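Side-chain contact in putative adhesin (Bacteroides thetaiotaomicron, PDB 4QDG), which probably serves as an outer-membrane lipoprotein of the FimB/Mfa2 family that anchors fimbriae and takes part in cell adhesion: residues Y23-A28 / A265-Q270. Residues are numbered along the deposited sequence; the frame is centred on the assembly and turned at random.
Sequences YNMEYA and ASMDSQ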
loop_
_atom_site.group_PDB
_atom_site.type_symbol
_atom_site.label_atom_id
_atom_site.label_comp_id
_atom_site.label_asym_id
_atom_site.label_seq_id
_atom_site.Cartn_x
_atom_site.Cartn_y
_atom_site.Cartn_z
ATOM N N TYR A 23 6.893 -8.064 6.054
ATOM C CA TYR A 23 7.034 -6.619 6.301
ATOM C C TYR A 23 5.680 -5.965 6.648
ATOM O O TYR A 23 5.145 -5.116 5.929
ATOM C CB TYR A 23 7.669 -5.913 5.101
ATOM C CG TYR A 23 8.500 -4.711 5.488
ATOM C CD1 TYR A 23 9.545 -4.825 6.406
ATOM C CD2 TYR A 23 8.277 -3.464 4.906
ATOM C CE1 TYR A 23 10.344 -3.729 6.733
ATOM C CE2 TYR A 23 9.070 -2.362 5.232
ATOM C CZ TYR A 23 10.116 -2.509 6.127
ATOM O OH TYR A 23 10.917 -1.444 6.448
ATOM N N ASN A 24 5.133 -6.411 7.761
ATOM C CA ASN A 24 3.858 -5.987 8.291
ATOM C C ASN A 24 4.011 -5.842 9.820
ATOM O O ASN A 24 5.083 -6.119 10.358
ATOM C CB ASN A 24 2.758 -6.987 7.876
ATOM C CG ASN A 24 3.090 -8.436 8.143
ATOM O OD1 ASN A 24 3.423 -8.816 9.255
ATOM N ND2 ASN A 24 2.992 -9.278 7.131
HETATM N N MSE A 25 2.966 -5.355 10.500
HETATM C CA MSE A 25 2.986 -5.072 11.942
HETATM C C MSE A 25 2.994 -6.358 12.782
HETATM O O MSE A 25 3.326 -6.307 13.976
HETATM C CB MSE A 25 1.805 -4.154 12.340
HETATM C CG MSE A 25 1.877 -2.776 11.697
HETATM SE SE MSE A 25 3.513 -1.729 12.165
HETATM C CE MSE A 25 2.970 -1.075 13.905
ATOM N N GLU A 26 2.681 -7.512 12.153
ATOM C CA GLU A 26 2.673 -8.825 12.806
ATOM C C GLU A 26 4.040 -9.461 12.745
ATOM O O GLU A 26 4.278 -10.438 13.451
ATOM C CB GLU A 26 1.643 -9.762 12.156
ATOM C CG GLU A 26 0.192 -9.317 12.339
ATOM C CD GLU A 26 -0.220 -8.025 11.652
ATOM O OE1 GLU A 26 -0.055 -7.927 10.412
ATOM O OE2 GLU A 26 -0.692 -7.105 12.362
ATOM N N TYR A 27 4.939 -8.920 11.897
ATOM C CA TYR A 27 6.295 -9.434 11.668
ATOM C C TYR A 27 6.224 -10.947 11.295
ATOM O O TYR A 27 7.059 -11.759 11.712
ATOM C CB TYR A 27 7.191 -9.191 12.909
ATOM C CG TYR A 27 7.606 -7.750 13.108
ATOM C CD1 TYR A 27 6.730 -6.821 13.672
ATOM C CD2 TYR A 27 8.892 -7.323 12.785
ATOM C CE1 TYR A 27 7.119 -5.501 13.889
ATOM C CE2 TYR A 27 9.288 -6.003 12.994
ATOM C CZ TYR A 27 8.393 -5.093 13.531
ATOM O OH TYR A 27 8.785 -3.792 13.742
ATOM N N ALA A 28 5.181 -11.308 10.536
ATOM C CA ALA A 28 4.928 -12.683 10.163
ATOM C C ALA A 28 4.510 -12.803 8.702
ATOM O O ALA A 28 3.740 -11.984 8.202
ATOM C CB ALA A 28 3.851 -13.276 11.081
ATOM N N ALA A 265 8.072 4.517 18.935
ATOM C CA ALA A 265 9.078 5.577 18.851
ATOM C C ALA A 265 10.441 5.131 18.265
ATOM O O ALA A 265 11.074 5.948 17.584
ATOM C CB ALA A 265 9.280 6.222 20.204
ATOM N N SER A 266 10.851 3.850 18.452
ATOM C CA SER A 266 12.142 3.349 17.927
ATOM C C SER A 266 12.052 2.890 16.484
ATOM O O SER A 266 13.088 2.638 15.839
ATOM C CB SER A 266 12.657 2.182 18.762
ATOM O OG SER A 266 13.128 2.652 20.011
HETATM N N MSE A 267 10.820 2.748 15.980
HETATM C CA MSE A 267 10.605 2.309 14.605
HETATM C C MSE A 267 10.898 3.455 13.619
HETATM O O MSE A 267 10.614 4.633 13.888
HETATM C CB MSE A 267 9.171 1.768 14.418
HETATM C CG MSE A 267 9.007 0.962 13.139
HETATM SE SE MSE A 267 7.219 0.259 12.835
HETATM C CE MSE A 267 7.106 -1.040 14.385
ATOM N N ASP A 268 11.482 3.086 12.476
ATOM C CA ASP A 268 11.754 4.030 11.409
ATOM C C ASP A 268 10.411 4.520 10.837
ATOM O O ASP A 268 9.474 3.726 10.733
ATOM C CB ASP A 268 12.646 3.401 10.326
ATOM C CG ASP A 268 12.857 4.336 9.162
ATOM O OD1 ASP A 268 13.404 5.448 9.384
ATOM O OD2 ASP A 268 12.356 4.027 8.059
ATOM N N SER A 269 10.306 5.828 10.538
ATOM C CA SER A 269 9.069 6.446 10.037
ATOM C C SER A 269 8.563 5.775 8.745
ATOM O O SER A 269 7.382 5.411 8.674
ATOM C CB SER A 269 9.256 7.941 9.831
ATOM O OG SER A 269 9.274 8.558 11.106
ATOM N N GLN A 270 9.452 5.562 7.773
ATOM C CA GLN A 270 9.110 4.911 6.495
ATOM C C GLN A 270 8.691 3.449 6.706
ATOM O O GLN A 270 7.721 3.001 6.095
ATOM C CB GLN A 270 10.257 5.010 5.461
ATOM C CG GLN A 270 9.765 4.668 4.043
ATOM C CD GLN A 270 8.519 5.457 3.649
ATOM O OE1 GLN A 270 8.517 6.690 3.629
ATOM N NE2 GLN A 270 7.417 4.766 3.401
#
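The methyl of Met267 touches Tyr27 and Met25, joining a type I beta turn, Asn24 to Tyr27, to the loop just before helix 269-275. The turn belongs to the loop between strand 15-20 and helix 31-34. Both methionines are deposited as selenomethionine. The contact is small and lies at the surface of this fimbrillin-superfamily fold.

The bridge is mostly apolar and centres on the Met267 CE methyl, which meets a methyl on one partner and a hydroxyl on the other. The first torsion of Met267 (chi1 -164°) turns CG opposite the backbone N, and the chain runs on extended through chi2, which carries it across to the turn. A bend at chi3 then sets CE beside the Tyr27 ring. CE meets the edge of that ring near its plane, 3.3 Å from Tyr27 OH. Met25 arrives obliquely, bent at chi2 and chi3, and its CE lies 4.2 Å from Met267 CE. Met25 also packs on Tyr264, Arg275 and Glu276, the last a ligand of a bound magnesium ion, so the contact borders that metal site. Arg275 makes a cation-pi contact with Tyr27 and a hydrogen bond to Asn24 O.

Within the two segments, polar groups hold each backbone in shape. Asp268 is the N-cap of helix 269-275, with OD2 accepting from the backbone N of Glu271. The turn is closed by Tyr27 N to Asn24 O at 3.2 Å. The Asn24 side chain braces it further: OD1 takes weak bonds from Glu26 N and Ala28 N. Asn24 ND2 donates to Ala28 O at 3.0 Å, and that oxygen lies in the plane of the Asn24 amide.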